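Side-chain contacts in AAEL008620-PA odorant-binding protein (Aedes aegypti, PDB 5V13), which binds juvenile hormone specifically in the mosquito hemolymph, as a secreted member of the odorant-binding protein family: residues T135-S138 against T139-M143; G146-R149 against D150-N153. All coordinates share one frame; numbering follows the deposited sequence.

Contact 1: T135-S138 against T139-M143; sequences THHS and TILRM
Ile140 folds its longer branch back over the carbonyl of His136 at the first turn of helix 137-143. With CG1 set beside its own backbone N (chi1 -64°), the branch runs toward the start of the helix: CG1 lies 3.2 Å from His136 O, and CD1 reaches to 4.0 Å from His136 CB. The same carbonyl oxygen receives Ile140 N at 2.9 Å, and the N-H...O angle of 169° marks a nearly straight bond. His136 leaves helical backbone angles at the end of helix 122-135 and also occupies the N-cap position of the next helix. Its imidazole leads away from Ile140 toward Asn108, to which NE2 is hydrogen-bonded.

One residue on, Leu141 N donates to His137 O at 3.0 Å. The Leu141 CD1 methyl approaches the His137 ring obliquely, 4.4 Å from CE1, while His137 NE2 bonds to Trp53 O. The third bond of the series, Arg142 N to Ser138 O at 3.2 Å, is less straight.

On the polar side, Ser138 OG and Thr139 OG1 are joined through water 1, 2.8 Å from each hydroxyl. The serine torsion (chi1 65°) places OG between its backbone N and carbonyl carbon, turned to the side where this water sits.

Successive i to i+4 bonds from the N-cap carbonyl onward are characteristic of the opening of an alpha-helix; here that helix brings Ile140, packed against Tyr129 and Tyr133, into the juvenile hormone pocket.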
loop_
_atom_site.group_PDB
_atom_site.type_symbol
_atom_site.label_atom_id
_atom_site.label_comp_id
_atom_site.label_asym_id
_atom_site.label_seq_id
_atom_site.Cartn_x
_atom_site.Cartn_y
_atom_site.Cartn_z
ATOM N N THR B 135 -6.167 -5.922 -33.118
ATOM C CA THR B 135 -6.161 -4.498 -33.412
ATOM C C THR B 135 -5.826 -3.655 -32.190
ATOM O O THR B 135 -5.260 -2.564 -32.342
ATOM C CB THR B 135 -7.523 -4.094 -33.995
ATOM O OG1 THR B 135 -7.829 -4.931 -35.120
ATOM C CG2 THR B 135 -7.530 -2.631 -34.449
ATOM N N HIS B 136 -6.148 -4.137 -30.977
ATOM C CA HIS B 136 -5.956 -3.365 -29.752
ATOM C C HIS B 136 -5.119 -4.118 -28.725
ATOM O O HIS B 136 -5.271 -3.908 -27.523
ATOM C CB HIS B 136 -7.307 -2.957 -29.164
ATOM C CG HIS B 136 -8.096 -2.091 -30.089
ATOM N ND1 HIS B 136 -7.774 -0.771 -30.324
ATOM C CD2 HIS B 136 -9.149 -2.370 -30.894
ATOM C CE1 HIS B 136 -8.614 -0.264 -31.208
ATOM N NE2 HIS B 136 -9.462 -1.212 -31.567
ATOM N N HIS B 137 -4.219 -4.978 -29.205
ATOM C CA HIS B 137 -3.441 -5.875 -28.354
ATOM C C HIS B 137 -2.784 -5.143 -27.183
ATOM O O HIS B 137 -3.001 -5.484 -26.014
ATOM C CB HIS B 137 -2.387 -6.573 -29.225
ATOM C CG HIS B 137 -1.555 -7.574 -28.493
ATOM N ND1 HIS B 137 -0.364 -7.247 -27.883
ATOM C CD2 HIS B 137 -1.738 -8.900 -28.280
ATOM C CE1 HIS B 137 0.149 -8.327 -27.317
ATOM N NE2 HIS B 137 -0.665 -9.342 -27.545
ATOM N N SER B 138 -1.959 -4.139 -27.479
ATOM C CA SER B 138 -1.180 -3.505 -26.414
ATOM C C SER B 138 -2.058 -2.681 -25.480
ATOM O O SER B 138 -1.720 -2.521 -24.297
ATOM C CB SER B 138 -0.077 -2.633 -27.018
ATOM O OG SER B 138 -0.632 -1.547 -27.735
ATOM N N THR B 139 -3.185 -2.160 -25.983
ATOM C CA THR B 139 -4.123 -1.441 -25.120
ATOM C C THR B 139 -4.826 -2.398 -24.158
ATOM O O THR B 139 -4.939 -2.110 -22.967
ATOM C CB THR B 139 -5.144 -0.681 -25.974
ATOM O OG1 THR B 139 -4.476 0.311 -26.767
ATOM C CG2 THR B 139 -6.204 -0.003 -25.112
ATOM N N ILE B 140 -5.279 -3.552 -24.663
ATOM C CA ILE B 140 -5.935 -4.557 -23.821
ATOM C C ILE B 140 -4.984 -5.052 -22.735
ATOM O O ILE B 140 -5.349 -5.156 -21.561
ATOM C CB ILE B 140 -6.430 -5.722 -24.698
ATOM C CG1 ILE B 140 -7.505 -5.234 -25.665
ATOM C CG2 ILE B 140 -6.895 -6.917 -23.838
ATOM C CD1 ILE B 140 -7.744 -6.228 -26.839
ATOM N N LEU B 141 -3.762 -5.408 -23.125
ATOM C CA LEU B 141 -2.755 -5.837 -22.159
ATOM C C LEU B 141 -2.639 -4.838 -21.016
ATOM O O LEU B 141 -2.695 -5.204 -19.835
ATOM C CB LEU B 141 -1.411 -6.002 -22.875
ATOM C CG LEU B 141 -0.126 -6.487 -22.196
ATOM C CD1 LEU B 141 0.885 -6.852 -23.288
ATOM C CD2 LEU B 141 0.501 -5.451 -21.241
ATOM N N ARG B 142 -2.505 -3.561 -21.352
ATOM C CA ARG B 142 -2.248 -2.573 -20.314
ATOM C C ARG B 142 -3.462 -2.374 -19.406
ATOM O O ARG B 142 -3.314 -2.282 -18.183
ATOM C CB ARG B 142 -1.814 -1.262 -20.966
ATOM C CG ARG B 142 -1.216 -0.301 -19.988
ATOM C CD ARG B 142 -0.167 0.564 -20.647
ATOM N NE ARG B 142 0.619 1.232 -19.622
ATOM C CZ ARG B 142 1.669 2.003 -19.865
ATOM N NH1 ARG B 142 2.073 2.216 -21.114
ATOM N NH2 ARG B 142 2.313 2.558 -18.849
ATOM N N MET B 143 -4.675 -2.305 -19.981
ATOM C CA MET B 143 -5.848 -1.964 -19.173
ATOM C C MET B 143 -6.286 -3.110 -18.280
ATOM O O MET B 143 -7.026 -2.876 -17.320
ATOM C CB MET B 143 -7.022 -1.528 -20.070
ATOM C CG MET B 143 -7.650 -2.651 -20.918
ATOM S SD MET B 143 -8.612 -1.903 -22.263
ATOM C CE MET B 143 -9.696 -3.236 -22.819
HETATM O O HOH W 1 -1.759 0.767 -26.654
HETATM O O HOH W 2 -3.116 -1.517 -29.389
#

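Contact 2: G146-R149 against D150-N153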
loop_
_atom_site.group_PDB
_atom_site.type_symbol
_atom_site.label_atom_id
_atom_site.label_comp_id
_atom_site.label_asym_id
_atom_site.label_seq_id
_atom_site.Cartn_x
_atom_site.Cartn_y
_atom_site.Cartn_z
ATOM N N GLY B 146 -1.576 -5.964 -17.301
ATOM C CA GLY B 146 -0.471 -6.754 -17.801
ATOM C C GLY B 146 0.889 -6.085 -17.750
ATOM O O GLY B 146 1.899 -6.782 -17.895
ATOM N N ASP B 147 0.954 -4.766 -17.545
ATOM C CA ASP B 147 2.206 -4.004 -17.608
ATOM C C ASP B 147 2.530 -3.518 -16.201
ATOM O O ASP B 147 1.794 -2.697 -15.640
ATOM C CB ASP B 147 2.057 -2.838 -18.588
ATOM C CG ASP B 147 3.350 -2.054 -18.820
ATOM O OD1 ASP B 147 4.316 -2.158 -18.026
ATOM O OD2 ASP B 147 3.382 -1.299 -19.823
ATOM N N TYR B 148 3.624 -4.026 -15.626
ATOM C CA TYR B 148 3.944 -3.722 -14.236
ATOM C C TYR B 148 4.512 -2.324 -14.042
ATOM O O TYR B 148 4.765 -1.928 -12.902
ATOM C CB TYR B 148 4.921 -4.757 -13.669
ATOM C CG TYR B 148 4.255 -6.088 -13.370
ATOM C CD1 TYR B 148 2.882 -6.252 -13.529
ATOM C CD2 TYR B 148 4.995 -7.174 -12.920
ATOM C CE1 TYR B 148 2.265 -7.468 -13.257
ATOM C CE2 TYR B 148 4.388 -8.389 -12.644
ATOM C CZ TYR B 148 3.027 -8.529 -12.813
ATOM O OH TYR B 148 2.429 -9.737 -12.538
ATOM N N ARG B 149 4.749 -1.570 -15.116
ATOM C CA ARG B 149 5.090 -0.163 -14.933
ATOM C C ARG B 149 3.966 0.608 -14.255
ATOM O O ARG B 149 4.222 1.679 -13.683
ATOM C CB ARG B 149 5.421 0.483 -16.279
ATOM C CG ARG B 149 6.761 0.052 -16.851
ATOM C CD ARG B 149 7.025 0.706 -18.199
ATOM N NE ARG B 149 6.035 0.303 -19.200
ATOM C CZ ARG B 149 6.081 0.677 -20.473
ATOM N NH1 ARG B 149 7.068 1.462 -20.893
ATOM N NH2 ARG B 149 5.146 0.270 -21.325
ATOM N N ASP B 150 2.739 0.087 -14.310
ATOM C CA ASP B 150 1.553 0.728 -13.744
ATOM C C ASP B 150 1.169 0.185 -12.377
ATOM O O ASP B 150 0.188 0.658 -11.803
ATOM C CB ASP B 150 0.341 0.534 -14.669
ATOM C CG ASP B 150 0.560 1.095 -16.053
ATOM O OD1 ASP B 150 1.235 2.138 -16.166
ATOM O OD2 ASP B 150 0.053 0.483 -17.030
ATOM N N ILE B 151 1.875 -0.826 -11.861
ATOM C CA ILE B 151 1.302 -1.586 -10.751
ATOM C C ILE B 151 1.207 -0.723 -9.498
ATOM O O ILE B 151 0.246 -0.853 -8.722
ATOM C CB ILE B 151 2.114 -2.881 -10.509
ATOM C CG1 ILE B 151 1.376 -3.813 -9.553
ATOM C CG2 ILE B 151 3.519 -2.575 -9.972
ATOM C CD1 ILE B 151 2.010 -5.215 -9.468
ATOM N N GLY B 152 2.164 0.183 -9.302
ATOM C CA GLY B 152 2.122 1.073 -8.151
ATOM C C GLY B 152 0.931 2.014 -8.185
ATOM O O GLY B 152 0.199 2.147 -7.198
ATOM N N ASN B 153 0.729 2.690 -9.323
ATOM C CA ASN B 153 -0.401 3.619 -9.456
ATOM C C ASN B 153 -1.736 2.907 -9.284
ATOM O O ASN B 153 -2.638 3.406 -8.599
ATOM C CB ASN B 153 -0.349 4.309 -10.823
ATOM C CG ASN B 153 0.716 5.360 -10.900
ATOM O OD1 ASN B 153 1.155 5.885 -9.879
ATOM N ND2 ASN B 153 1.139 5.690 -12.117
HETATM O O HOH W 3 2.912 3.037 -11.152
#
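An Asx turn at Asp147 leads into helix 151-158, and across it Asp150 N donates to Asp147 O at 3.2 Å. Ile151 N makes a weak bond to Tyr148 O; the two i to i+3 bonds turn the chain into the helix. In the Asx turn itself, Asp147 OD1 accepts from Arg149 N at 3.0 Å, with the donor 39° out of the carboxylate plane. Asp147 CG stands anti to its backbone N (chi1 -175°), a setting that carries the carboxylate to the guanidinium of Arg149 as well. The arginine grips it side-on, with the carboxylate carbon in the guanidinium plane at its edge. NE lies 3.2 Å from both OD1 and OD2, and NH2 2.8 Å from OD2, all meeting syn lone pairs. OD1 therefore takes the backbone N and NE, and OD2 takes NE and NH2, which holds the two flat groups against rotation.

Asp150 OD2 comes to 4.2 Å from Asp147 CB, its carboxylate paired with Arg142. Ile151 CG1 lies opposite its backbone N (chi1 -169°), so CG2 falls between backbone N and carbonyl carbon, 3.2 Å from Tyr148 O. CD1 lies over one face of the tyrosine ring, offset toward its rim and 4.3 Å from Tyr148 CD1. Water 3 bridges Arg149 O and Asn153 N, donating to the first and accepting from the second at 2.9 Å.

Tyr148 rests on Ala285 and Asn286 of helix 278-286, near the bound hormone. Arg149 O also accepts from Asn153 ND2 of the second subunit, so the turn between helices 137-143 and 151-158 lies at a subunit interface as well as beside the C-terminal helix.

Following the chain from its N terminus, helix 122-135 ends at contact 1, where 135-138 turns into helix 137-143; a short connection then leads to contact 2, which closes the turn before helix 151-158. The two are in series, neither nested nor crossed, with centres about 14 Å apart. They nevertheless touch: Arg142 NE of contact 1 forms a salt bridge with Asp150 OD2 of contact 2 at 2.8 Å, and Leu141 O probably accepts a hydrogen bond from Gly146 N. Together they link the hormone-lining helix 137-143 to the start of helix 151-158, and through it to the subunit interface.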